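Local coordinates for periplasmic binding protein (Veillonella parvula, PDB 4OVK) that probably captures a solute outside the cell membrane and hands it to an ABC transporter for uptake, at residues 173-178 against 295-300; 166-171 against 202-207; 157-162 against 285-290; 180-185 against 255-260; 269-272 against 278-281. All coordinates share one frame; numbering follows the deposited sequence.

Interaction 1 (173-178 against 295-300)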
# COMPACT_ATOMS: atom_id res chain seq x y z
N SER A 173 9.64 15.63 12.14
CA SER A 173 8.43 16.27 12.65
C SER A 173 8.75 17.39 13.63
O SER A 173 7.91 18.24 13.90
CB SER A 173 7.51 15.25 13.33
OG SER A 173 8.17 14.63 14.40
N ALA A 174 9.98 17.40 14.15
CA ALA A 174 10.41 18.41 15.09
C ALA A 174 10.93 19.68 14.41
O ALA A 174 11.16 20.68 15.08
CB ALA A 174 11.49 17.83 16.01
N LEU A 175 11.11 19.65 13.09
CA LEU A 175 11.66 20.81 12.39
C LEU A 175 10.69 21.98 12.40
O LEU A 175 9.47 21.80 12.40
CB LEU A 175 12.03 20.47 10.94
CG LEU A 175 13.16 19.46 10.72
CD1 LEU A 175 13.18 18.98 9.27
CD2 LEU A 175 14.51 20.04 11.11
N PRO A 176 11.23 23.20 12.42
CA PRO A 176 10.40 24.40 12.32
C PRO A 176 10.08 24.74 10.86
O PRO A 176 10.77 24.27 9.95
CB PRO A 176 11.29 25.46 12.95
CG PRO A 176 12.69 25.02 12.65
CD PRO A 176 12.66 23.52 12.55
N ASN A 177 9.06 25.56 10.63
CA ASN A 177 8.68 26.04 9.28
C ASN A 177 8.45 24.94 8.20
O ASN A 177 8.90 25.06 7.06
CB ASN A 177 9.65 27.13 8.79
CG ASN A 177 11.07 26.62 8.56
OD1 ASN A 177 11.30 25.72 7.75
ND2 ASN A 177 12.04 27.20 9.28
N LYS A 178 7.72 23.90 8.56
CA LYS A 178 7.49 22.76 7.66
C LYS A 178 6.60 23.13 6.46
O LYS A 178 5.68 23.93 6.62
CB LYS A 178 6.83 21.64 8.45
CG LYS A 178 7.64 21.16 9.64
CD LYS A 178 6.92 20.05 10.39
CE LYS A 178 6.84 20.31 11.87
NZ LYS A 178 5.99 19.28 12.51
N LEU A 295 10.76 14.75 -1.18
CA LEU A 295 9.92 15.85 -1.64
C LEU A 295 9.82 16.94 -0.58
O LEU A 295 9.91 18.11 -0.88
CB LEU A 295 8.50 15.39 -1.98
CG LEU A 295 8.30 14.52 -3.21
CD1 LEU A 295 6.81 14.19 -3.34
CD2 LEU A 295 8.84 15.21 -4.44
N ILE A 296 9.63 16.53 0.67
CA ILE A 296 9.23 17.48 1.72
C ILE A 296 10.44 18.11 2.43
O ILE A 296 10.48 19.34 2.61
CB ILE A 296 8.25 16.80 2.70
CG1 ILE A 296 7.01 16.32 1.93
CG2 ILE A 296 7.90 17.75 3.84
CD1 ILE A 296 6.06 15.43 2.72
N GLN A 297 11.41 17.28 2.83
CA GLN A 297 12.62 17.75 3.52
C GLN A 297 13.87 17.15 2.89
O GLN A 297 14.56 16.36 3.53
CB GLN A 297 12.58 17.38 5.00
CG GLN A 297 11.44 17.99 5.78
CD GLN A 297 11.58 19.48 6.03
OE1 GLN A 297 12.60 20.11 5.72
NE2 GLN A 297 10.55 20.05 6.63
N PRO A 298 14.18 17.53 1.65
CA PRO A 298 15.33 16.94 0.97
C PRO A 298 16.68 17.16 1.67
O PRO A 298 17.57 16.33 1.52
CB PRO A 298 15.32 17.62 -0.41
CG PRO A 298 14.57 18.88 -0.21
CD PRO A 298 13.52 18.55 0.81
N ASP A 299 16.83 18.27 2.40
CA ASP A 299 18.08 18.55 3.10
C ASP A 299 18.30 17.60 4.29
O ASP A 299 19.44 17.33 4.65
CB ASP A 299 18.14 20.02 3.55
CG ASP A 299 18.31 21.00 2.38
OD1 ASP A 299 18.54 20.54 1.23
OD2 ASP A 299 18.23 22.23 2.60
N THR A 300 17.21 17.11 4.87
CA THR A 300 17.26 16.13 5.95
C THR A 300 17.46 14.71 5.38
O THR A 300 18.31 13.94 5.86
CB THR A 300 15.94 16.18 6.76
OG1 THR A 300 15.83 17.46 7.40
CG2 THR A 300 15.89 15.08 7.82
O HOH W 1 10.75 22.87 7.59
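Gln297 reaches across to Leu175 and Lys178 from just beyond the end of helix 285-296. Its CB bond points at the other segment, and CG lies anti to the carbonyl carbon (chi1 -62°); a second bend at chi2 (-72°) then lays the amide flat, so that Leu175 CD1 stands over its face, nearly above CD. CG is 4.0 Å from Leu175 CD1. One atom further on, CD comes within 3.6 Å of the same methyl. Accordingly OE1 of Gln297 lies 3.8 Å and NE2 3.9 Å from Leu175 CD1. NE2 also approaches Lys178 CA (4.2 Å) and donates to water 1 at 3.0 Å. The water lies 2.7 Å from Pro176 O, placed to donate to it, though it has other acceptors in reach, while NE2 makes a second, direct bond to Gly206 O. Leu175 CD1 finds another neighbour in Thr300 OG1, 3.6 Å away. Direct contacts here are thus van der Waals, one methyl against an amide and a hydroxyl, and the polar link runs through solvent. That chemistry implies a shallow surface contact, in which Gly206 O and the water fix the amide while Leu175 CD1 covers one face of it.

Interaction 2 (166-171 against 202-207)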
# COMPACT_ATOMS: atom_id res chain seq x y z
N TYR A 166 15.10 4.65 11.18
CA TYR A 166 15.74 5.74 10.43
C TYR A 166 14.91 7.03 10.48
O TYR A 166 15.42 8.10 10.79
CB TYR A 166 16.00 5.31 8.98
CG TYR A 166 16.38 6.43 8.04
CD1 TYR A 166 17.70 6.86 7.93
CD2 TYR A 166 15.42 7.06 7.26
CE1 TYR A 166 18.05 7.88 7.06
CE2 TYR A 166 15.76 8.08 6.39
CZ TYR A 166 17.09 8.49 6.31
OH TYR A 166 17.45 9.51 5.46
N PHE A 167 13.62 6.92 10.19
CA PHE A 167 12.75 8.10 10.24
C PHE A 167 12.54 8.64 11.67
O PHE A 167 12.45 9.84 11.85
CB PHE A 167 11.41 7.83 9.52
CG PHE A 167 11.54 7.87 8.02
CD1 PHE A 167 11.56 9.09 7.35
CD2 PHE A 167 11.68 6.71 7.28
CE1 PHE A 167 11.70 9.14 5.98
CE2 PHE A 167 11.83 6.75 5.91
CZ PHE A 167 11.84 7.97 5.25
N LYS A 168 12.52 7.77 12.68
CA LYS A 168 12.42 8.27 14.05
C LYS A 168 13.67 9.06 14.41
O LYS A 168 13.59 10.07 15.11
CB LYS A 168 12.21 7.16 15.09
CG LYS A 168 10.92 6.37 14.93
CD LYS A 168 9.68 7.17 15.30
CE LYS A 168 9.38 7.07 16.79
NZ LYS A 168 8.29 8.00 17.20
N GLN A 169 14.82 8.60 13.93
CA GLN A 169 16.09 9.21 14.33
C GLN A 169 16.21 10.55 13.63
O GLN A 169 16.60 11.52 14.23
CB GLN A 169 17.27 8.30 14.00
CG GLN A 169 18.59 8.69 14.67
CD GLN A 169 19.33 9.80 13.94
OE1 GLN A 169 19.26 9.92 12.71
NE2 GLN A 169 20.05 10.62 14.69
N LYS A 170 15.85 10.61 12.35
CA LYS A 170 15.85 11.88 11.64
C LYS A 170 14.91 12.89 12.31
O LYS A 170 15.19 14.09 12.33
CB LYS A 170 15.48 11.70 10.17
CG LYS A 170 16.54 10.97 9.35
CD LYS A 170 17.79 11.80 9.16
CE LYS A 170 18.81 11.04 8.33
NZ LYS A 170 20.00 11.88 8.03
N ASN A 171 13.80 12.41 12.85
CA ASN A 171 12.90 13.23 13.64
C ASN A 171 12.48 14.54 12.95
O ASN A 171 12.49 15.61 13.56
CB ASN A 171 13.54 13.53 15.01
CG ASN A 171 12.53 14.00 16.04
OD1 ASN A 171 11.33 13.74 15.94
ND2 ASN A 171 13.01 14.72 17.03
N ILE A 202 2.85 12.23 6.34
CA ILE A 202 3.24 13.63 6.13
C ILE A 202 4.01 14.18 7.35
O ILE A 202 5.08 14.81 7.20
CB ILE A 202 2.02 14.51 5.78
CG1 ILE A 202 1.57 14.24 4.34
CG2 ILE A 202 2.33 16.00 5.95
CD1 ILE A 202 0.22 14.82 3.97
N THR A 203 3.50 13.89 8.54
CA THR A 203 4.12 14.37 9.77
C THR A 203 5.50 13.73 9.95
O THR A 203 6.46 14.42 10.26
CB THR A 203 3.25 14.06 11.01
OG1 THR A 203 2.03 14.81 10.93
CG2 THR A 203 3.98 14.41 12.30
N MSE A 204 5.61 12.42 9.72
CA MSE A 204 6.87 11.72 9.95
C MSE A 204 7.94 12.20 8.99
O MSE A 204 9.12 12.14 9.31
CB MSE A 204 6.67 10.21 9.84
CG MSE A 204 7.94 9.40 10.11
SE MSE A 204 8.57 9.58 11.98
CE MSE A 204 7.14 8.58 12.91
N THR A 205 7.55 12.68 7.81
CA THR A 205 8.52 13.15 6.82
C THR A 205 8.70 14.67 6.82
O THR A 205 9.30 15.24 5.90
CB THR A 205 8.16 12.62 5.41
OG1 THR A 205 6.84 13.04 5.05
CG2 THR A 205 8.23 11.08 5.40
N GLY A 206 8.22 15.33 7.87
CA GLY A 206 8.53 16.74 8.11
C GLY A 206 7.64 17.76 7.43
O GLY A 206 8.05 18.91 7.20
N GLY A 207 6.40 17.37 7.14
CA GLY A 207 5.43 18.29 6.58
C GLY A 207 4.37 18.67 7.59
O GLY A 207 4.19 17.98 8.61
O HOH W 2 11.70 11.94 10.31
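Phe167 and Met204 (a selenomethionine) carry the CA atoms nearest each other, 6.9 Å apart, near the ends of both helices. Helix 150-170 ends at Lys170, and Asn171 after it has positive phi. The other helix closes in a Schellman motif: Gly207 N bonds Ile202 O at 2.9 Å and Gly206 N bonds Thr203 O at 3.1 Å, with Gly206 as C-prime residue. Water 2 joins the two backbones, donating to Phe167 O (2.7 Å) and to Met204 O (2.8 Å).

Met204 sends CG anti to its own N (chi1 -178°), then bends at chi2 and chi3, so that its end runs across the first helix. Its CG packs on Phe167 CB at 3.9 Å. Further out, CE touches Lys168 CD at 3.8 Å, the two chains meeting at about a right angle. On the inner side the Phe167 ring brings CE1 within 4.0 Å of Thr205 CG2, which approaches obliquely. Thr205 OG1 bonds to Met201 O, and CG2 is the branch that meets the ring. Phe167 rests on Phe301 and Met289, and Thr205 on Met292 and Ile296 of helix 285-296, while Ile202 and Thr203 touch Asn209 of strand 208-209.

Interaction 3 (157-162 against 285-290). With PGE (triethylene glycol), chain B.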
# COMPACT_ATOMS: atom_id res chain seq x y z
N ILE A 157 10.36 -7.76 7.62
CA ILE A 157 10.02 -7.07 8.86
C ILE A 157 11.19 -6.21 9.32
O ILE A 157 10.97 -5.06 9.73
CB ILE A 157 9.60 -8.06 9.96
CG1 ILE A 157 8.26 -8.71 9.57
CG2 ILE A 157 9.45 -7.34 11.30
CD1 ILE A 157 8.01 -10.02 10.29
N SER A 158 12.40 -6.75 9.23
CA SER A 158 13.62 -6.00 9.57
C SER A 158 13.79 -4.77 8.69
O SER A 158 14.20 -3.71 9.17
CB SER A 158 14.86 -6.87 9.45
OG SER A 158 14.88 -7.87 10.47
N TYR A 159 13.47 -4.91 7.41
CA TYR A 159 13.52 -3.80 6.47
C TYR A 159 12.58 -2.69 6.93
O TYR A 159 12.97 -1.53 6.98
CB TYR A 159 13.18 -4.29 5.06
CG TYR A 159 13.42 -3.28 3.96
CD1 TYR A 159 14.68 -3.13 3.37
CD2 TYR A 159 12.39 -2.47 3.52
CE1 TYR A 159 14.89 -2.20 2.35
CE2 TYR A 159 12.59 -1.55 2.52
CZ TYR A 159 13.83 -1.39 1.95
OH TYR A 159 13.98 -0.47 0.95
N HIS A 160 11.34 -3.05 7.29
CA HIS A 160 10.38 -2.08 7.81
C HIS A 160 10.83 -1.47 9.14
O HIS A 160 10.76 -0.25 9.32
CB HIS A 160 9.00 -2.73 7.99
CG HIS A 160 8.22 -2.84 6.71
ND1 HIS A 160 6.94 -2.36 6.57
CD2 HIS A 160 8.57 -3.35 5.50
CE1 HIS A 160 6.52 -2.58 5.34
NE2 HIS A 160 7.50 -3.18 4.67
N LYS A 161 11.31 -2.30 10.06
CA LYS A 161 11.79 -1.79 11.36
C LYS A 161 12.99 -0.85 11.21
O LYS A 161 13.05 0.19 11.89
CB LYS A 161 12.10 -2.94 12.32
CG LYS A 161 10.85 -3.62 12.87
CD LYS A 161 11.14 -4.59 14.00
CE LYS A 161 9.92 -5.46 14.32
NZ LYS A 161 10.24 -6.79 14.95
N ASP A 162 13.93 -1.21 10.33
CA ASP A 162 15.11 -0.36 10.10
C ASP A 162 14.68 0.99 9.50
O ASP A 162 15.21 2.05 9.87
CB ASP A 162 16.11 -1.05 9.17
CG ASP A 162 16.81 -2.25 9.82
OD1 ASP A 162 16.73 -2.44 11.04
OD2 ASP A 162 17.46 -3.04 9.08
N THR A 285 5.85 0.22 1.75
CA THR A 285 5.69 1.50 2.47
C THR A 285 7.01 2.23 2.78
O THR A 285 7.07 3.46 2.62
CB THR A 285 4.84 1.34 3.74
OG1 THR A 285 3.50 1.00 3.37
CG2 THR A 285 4.82 2.64 4.55
N PRO A 286 8.07 1.51 3.19
CA PRO A 286 9.33 2.25 3.41
C PRO A 286 9.84 3.02 2.18
O PRO A 286 10.51 4.06 2.34
CB PRO A 286 10.31 1.14 3.80
CG PRO A 286 9.47 0.11 4.43
CD PRO A 286 8.17 0.11 3.65
N LEU A 287 9.56 2.52 0.98
CA LEU A 287 9.95 3.21 -0.25
C LEU A 287 9.10 4.47 -0.46
O LEU A 287 9.59 5.52 -0.90
CB LEU A 287 9.86 2.27 -1.46
CG LEU A 287 10.81 1.07 -1.35
CD1 LEU A 287 10.41 0.00 -2.34
CD2 LEU A 287 12.28 1.47 -1.55
N MSE A 288 7.82 4.38 -0.12
CA MSE A 288 6.94 5.55 -0.16
C MSE A 288 7.42 6.62 0.80
O MSE A 288 7.42 7.79 0.46
CB MSE A 288 5.52 5.12 0.18
CG MSE A 288 4.57 6.30 0.33
SE MSE A 288 4.47 7.42 -1.29
CE MSE A 288 2.62 8.04 -1.04
N MSE A 289 7.86 6.22 1.99
CA MSE A 289 8.35 7.18 2.99
C MSE A 289 9.59 7.89 2.48
O MSE A 289 9.77 9.11 2.66
CB MSE A 289 8.65 6.45 4.30
CG MSE A 289 7.38 5.90 4.89
SE MSE A 289 6.44 7.33 5.84
CE MSE A 289 6.27 6.19 7.44
N LYS A 290 10.44 7.14 1.79
CA LYS A 290 11.64 7.71 1.20
C LYS A 290 11.34 8.71 0.08
O LYS A 290 11.98 9.77 0.02
CB LYS A 290 12.58 6.61 0.73
CG LYS A 290 13.36 6.04 1.91
CD LYS A 290 14.31 4.92 1.53
CE LYS A 290 15.31 4.74 2.67
NZ LYS A 290 16.33 3.68 2.42
C1 PGE B . 16.41 -0.39 5.15
O1 PGE B . 15.03 -0.09 5.41
C2 PGE B . 17.22 0.90 5.23
O2 PGE B . 16.63 1.75 6.23
C3 PGE B . 16.53 3.12 5.85
C4 PGE B . 17.93 3.74 5.82
O4 PGE B . 21.34 5.35 5.57
C6 PGE B . 20.53 4.95 4.45
C5 PGE B . 19.10 5.44 4.65
O3 PGE B . 18.16 4.37 4.56
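Lys290 NZ and the backbone carbonyl of Tyr159 are linked through a triethylene glycol, probably from the crystallisation liquor. NZ, at the end of a chain extended beyond CG, donates to the glycol O3 at 2.9 Å and also forms a salt bridge with Asp309. At its other end the glycol O1 donates to Tyr159 O (3.0 Å) and sits 3.6 Å above the centre of the Tyr159 ring. The two helix segments run nearly alongside, their axes 10.1 Å apart at an angle of 26°. Helix 150-170 is the long helix leading from the lobe of strands 34-36 and 104-108 to that of strands 180-184 and 233-236, consistent with the interdomain helix of helix-linked binding proteins; helix 285-296 packs against it. Pro286, in the first turn of that helix, packs into the angle between the Tyr159 and His160 side chains. Its CD lies over one face of the His160 ring as a CH-pi contact, 3.7 Å from the centroid and 21° off the normal. His160 NE2 also bonds to Val283 O. Next to this, Pro286 CB meets Tyr159 CE2 at 3.8 Å, obliquely to the ring. Tyr159 OH ends 3.6 Å from Leu287 CD2, and Phe313 meets the ring edge-to-face.

Interaction 4 (180-185 against 255-260)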
# COMPACT_ATOMS: atom_id res chain seq x y z
N LYS A 180 3.54 22.98 3.98
CA LYS A 180 2.16 22.53 4.12
C LYS A 180 1.78 21.61 2.96
O LYS A 180 1.90 22.00 1.80
CB LYS A 180 1.22 23.73 4.18
CG LYS A 180 -0.20 23.35 4.58
CD LYS A 180 -1.12 24.57 4.65
CE LYS A 180 -0.68 25.57 5.71
NZ LYS A 180 -1.77 26.53 5.98
N VAL A 181 1.33 20.41 3.30
CA VAL A 181 1.10 19.35 2.32
C VAL A 181 -0.35 18.91 2.34
O VAL A 181 -0.91 18.65 3.43
CB VAL A 181 1.99 18.10 2.59
CG1 VAL A 181 1.82 17.07 1.48
CG2 VAL A 181 3.46 18.49 2.76
N LEU A 182 -0.94 18.83 1.15
CA LEU A 182 -2.31 18.35 0.95
C LEU A 182 -2.25 17.03 0.18
O LEU A 182 -1.59 16.94 -0.87
CB LEU A 182 -3.11 19.36 0.11
CG LEU A 182 -4.58 18.99 -0.12
CD1 LEU A 182 -5.34 19.04 1.19
CD2 LEU A 182 -5.19 19.91 -1.15
N TYR A 183 -2.92 16.00 0.70
CA TYR A 183 -3.02 14.73 0.00
C TYR A 183 -4.43 14.68 -0.61
O TYR A 183 -5.42 14.49 0.09
CB TYR A 183 -2.76 13.56 0.96
CG TYR A 183 -2.11 12.33 0.33
CD1 TYR A 183 -2.77 11.60 -0.65
CD2 TYR A 183 -0.85 11.89 0.73
CE1 TYR A 183 -2.19 10.46 -1.21
CE2 TYR A 183 -0.26 10.77 0.16
CZ TYR A 183 -0.94 10.05 -0.79
OH TYR A 183 -0.36 8.92 -1.34
N LEU A 184 -4.49 14.92 -1.92
CA LEU A 184 -5.75 15.01 -2.65
C LEU A 184 -6.08 13.65 -3.26
O LEU A 184 -5.28 13.08 -4.00
CB LEU A 184 -5.64 16.10 -3.74
CG LEU A 184 -6.85 16.37 -4.64
CD1 LEU A 184 -8.06 16.88 -3.86
CD2 LEU A 184 -6.48 17.37 -5.74
N GLN A 185 -7.26 13.10 -2.92
CA GLN A 185 -7.63 11.77 -3.41
C GLN A 185 -8.05 11.75 -4.88
O GLN A 185 -7.69 10.82 -5.61
CB GLN A 185 -8.78 11.16 -2.60
CG GLN A 185 -8.85 9.64 -2.76
CD GLN A 185 -9.99 8.97 -2.02
OE1 GLN A 185 -9.92 7.79 -1.68
NE2 GLN A 185 -11.06 9.72 -1.78
N GLN A 255 -13.54 24.24 -9.92
CA GLN A 255 -12.33 24.38 -9.11
C GLN A 255 -11.35 25.29 -9.80
O GLN A 255 -11.12 25.17 -11.00
CB GLN A 255 -11.68 23.01 -8.85
CG GLN A 255 -12.61 22.00 -8.18
CD GLN A 255 -12.07 20.58 -8.19
OE1 GLN A 255 -10.87 20.35 -8.11
NE2 GLN A 255 -12.98 19.62 -8.28
N ASN A 256 -10.78 26.20 -9.03
CA ASN A 256 -9.75 27.09 -9.51
C ASN A 256 -8.52 26.90 -8.63
O ASN A 256 -8.46 27.40 -7.50
CB ASN A 256 -10.24 28.54 -9.49
CG ASN A 256 -9.25 29.51 -10.11
OD1 ASN A 256 -8.12 29.15 -10.44
ND2 ASN A 256 -9.68 30.75 -10.26
N TRP A 257 -7.55 26.17 -9.16
CA TRP A 257 -6.32 25.85 -8.45
C TRP A 257 -5.20 26.86 -8.74
O TRP A 257 -4.14 26.78 -8.14
CB TRP A 257 -5.86 24.43 -8.86
CG TRP A 257 -6.76 23.37 -8.31
CD1 TRP A 257 -7.89 22.86 -8.88
CD2 TRP A 257 -6.61 22.69 -7.06
NE1 TRP A 257 -8.45 21.91 -8.07
CE2 TRP A 257 -7.69 21.78 -6.94
CE3 TRP A 257 -5.66 22.75 -6.03
CZ2 TRP A 257 -7.85 20.94 -5.83
CZ3 TRP A 257 -5.83 21.92 -4.92
CH2 TRP A 257 -6.91 21.02 -4.83
N SER A 258 -5.44 27.83 -9.64
CA SER A 258 -4.34 28.63 -10.24
C SER A 258 -3.54 29.51 -9.27
O SER A 258 -2.39 29.85 -9.56
CB SER A 258 -4.87 29.49 -11.39
OG SER A 258 -5.75 30.50 -10.94
N ASN A 259 -4.15 29.88 -8.14
CA ASN A 259 -3.51 30.78 -7.18
C ASN A 259 -2.96 30.07 -5.94
O ASN A 259 -2.53 30.73 -4.99
CB ASN A 259 -4.51 31.87 -6.77
CG ASN A 259 -4.90 32.77 -7.92
OD1 ASN A 259 -4.05 33.21 -8.70
ND2 ASN A 259 -6.20 33.06 -8.04
N ILE A 260 -2.94 28.74 -5.97
CA ILE A 260 -2.42 27.94 -4.85
C ILE A 260 -0.90 27.84 -4.99
O ILE A 260 -0.41 27.59 -6.10
CB ILE A 260 -3.04 26.52 -4.83
CG1 ILE A 260 -4.56 26.59 -4.67
CG2 ILE A 260 -2.39 25.67 -3.73
CD1 ILE A 260 -5.04 26.83 -3.26
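Leu182 and Leu184 point from the strand toward Trp257, whose indole comes the other way, so that the six-membered end of the ring meets the leucine methyls. Two residues apart, the leucines share one face of strand 180-184. Leu184, with CG anti to its backbone N (chi1 -180°), brings CD2 within 3.8 Å of Trp257 CH2 and equally near CZ2, approaching the ring obliquely. CD2 of Leu182 lies at the ring edge, near its plane, 4.2 Å from Trp257 CH2. With the closest CA atoms, those of Leu182 and Ile260, 11.2 Å apart, the gap is bridged by the indole from one side and the leucine side chains from the other.

What holds the ring's rotation is a bond from Trp257 NE1 to Gln255 OE1, 2.9 Å long and nearly straight (164°). It uses a lone pair in the carbonyl plane and lies within 4° of the indole plane. Gln255 NE2 is tied in turn to Lys187 O. Behind the ring lies an Asx turn, in which Asn256 OD1 accepts from Ser258 N (3.1 Å) and Ser258 OG (2.8 Å). A type I turn from Trp257 to Ile260 overlaps it. Met223 and Ile226 of helix 223-229 and Ile234 of the adjoining strand also touch the indole, an arrangement typical of the core of an alpha/beta lobe, where helices and loops cover a parallel sheet.

Interaction 5 (269-272 against 278-281)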
# COMPACT_ATOMS: atom_id res chain seq x y z
N TYR A 269 2.31 16.51 -7.30
CA TYR A 269 2.96 15.23 -7.59
C TYR A 269 1.99 14.06 -7.48
O TYR A 269 1.30 13.93 -6.47
CB TYR A 269 4.07 14.99 -6.59
CG TYR A 269 5.11 16.09 -6.54
CD1 TYR A 269 6.04 16.25 -7.55
CD2 TYR A 269 5.16 16.98 -5.46
CE1 TYR A 269 7.00 17.25 -7.49
CE2 TYR A 269 6.12 17.97 -5.39
CZ TYR A 269 7.04 18.11 -6.41
OH TYR A 269 8.00 19.11 -6.34
N LYS A 270 1.99 13.20 -8.50
CA LYS A 270 1.27 11.92 -8.41
C LYS A 270 2.03 10.89 -7.57
O LYS A 270 3.21 10.59 -7.81
CB LYS A 270 1.05 11.37 -9.82
CG LYS A 270 0.22 10.09 -9.92
CD LYS A 270 -1.24 10.34 -9.64
CE LYS A 270 -2.11 9.28 -10.27
NZ LYS A 270 -3.54 9.44 -9.91
N ALA A 271 1.35 10.32 -6.58
CA ALA A 271 1.99 9.32 -5.73
C ALA A 271 2.46 8.12 -6.55
O ALA A 271 1.76 7.68 -7.47
CB ALA A 271 1.04 8.84 -4.65
N PRO A 272 3.63 7.58 -6.23
CA PRO A 272 4.07 6.36 -6.90
C PRO A 272 3.20 5.15 -6.60
O PRO A 272 2.41 5.14 -5.63
CB PRO A 272 5.47 6.13 -6.34
CG PRO A 272 5.87 7.42 -5.75
CD PRO A 272 4.62 8.04 -5.24
N TRP A 278 0.77 2.90 -3.03
CA TRP A 278 1.56 3.26 -1.87
C TRP A 278 0.81 4.21 -0.95
O TRP A 278 1.38 4.66 0.04
CB TRP A 278 2.88 3.87 -2.35
CG TRP A 278 3.86 2.90 -2.91
CD1 TRP A 278 3.66 1.56 -3.16
CD2 TRP A 278 5.21 3.18 -3.32
NE1 TRP A 278 4.80 1.00 -3.69
CE2 TRP A 278 5.77 1.97 -3.79
CE3 TRP A 278 6.00 4.34 -3.32
CZ2 TRP A 278 7.08 1.89 -4.27
CZ3 TRP A 278 7.31 4.25 -3.80
CH2 TRP A 278 7.83 3.03 -4.26
N ASP A 279 -0.46 4.46 -1.26
CA ASP A 279 -1.32 5.43 -0.56
C ASP A 279 -1.75 4.97 0.82
O ASP A 279 -2.22 5.79 1.60
CB ASP A 279 -2.59 5.71 -1.38
CG ASP A 279 -2.29 6.27 -2.79
OD1 ASP A 279 -1.80 7.41 -2.91
OD2 ASP A 279 -2.56 5.57 -3.77
N ALA A 280 -1.63 3.67 1.11
CA ALA A 280 -1.93 3.10 2.42
C ALA A 280 -0.92 2.00 2.75
O ALA A 280 -0.13 1.59 1.90
CB ALA A 280 -3.35 2.55 2.43
N PRO A 281 -0.93 1.50 4.00
CA PRO A 281 0.09 0.52 4.39
C PRO A 281 0.17 -0.71 3.47
O PRO A 281 -0.86 -1.31 3.11
CB PRO A 281 -0.32 0.13 5.81
CG PRO A 281 -1.11 1.29 6.32
CD PRO A 281 -1.83 1.82 5.12
O HOH W 3 0.26 5.19 -4.27
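Trp278 has CG anti to the carbonyl carbon (chi1 -74°) and chi2 of only 7°, which sets CD1 on the side of its own CA and turns the benzo ring, with CE3 and CZ3, to Pro272. There Pro272 CB lies 3.6 Å from Trp278 CE3 and 3.7 Å from CZ3, coming in obliquely to the ring while the two side chains cross at about a right angle. Pro272 CG follows at 3.9 Å from CE3 of Trp278. The carbonyl carbon of Pro272 stands over one face of the indole, 4.1 Å above the plane and offset toward the rim. At the pyrrole end, NE1 bonds to Glu284 OE1, which fixes the ring from its far side.

Pro272 follows strand 268-270, an outer strand of the parallel sheet of the C-terminal lobe, and the chain loops back past it on the way to helix 285-296. Leu287 and Met288 of that helix pack on Trp278, and Trp291 on Pro272. Asp279 makes the other half of the contact: its OD1 approaches Ala271 CB to 3.6 Å. The carboxylate is buried but well supplied with donors, since Tyr183 OH bonds OD1 and the backbone N of Asn238 bonds OD2. Water 3 lies between the two backbones, accepting from Trp278 N at 2.7 Å.

Overall arrangement
Interactions 1 and 2 are touching neighbours, their centres about 8 Å apart. Interaction 2 shares helix 150-170 with interaction 3, whose centre is about 12 Å away, and interactions 1 and 3 share helix 285-296. Interactions 4 and 5 reach the same parallel sheet, at strands 180-184 and 268-270, with centres about 16 Å apart; interaction 2 touches interaction 4 where Ile202 packs on Val181. Along the chain, interactions 2, 4 and 5 are nested within 3, and 4 and 5 also within 1; 1 crosses 2 and 3, and 2 crosses 4. This is consistent with a two-lobed binding protein whose C-terminal lobe packs on the long connecting helix through helix 285-296.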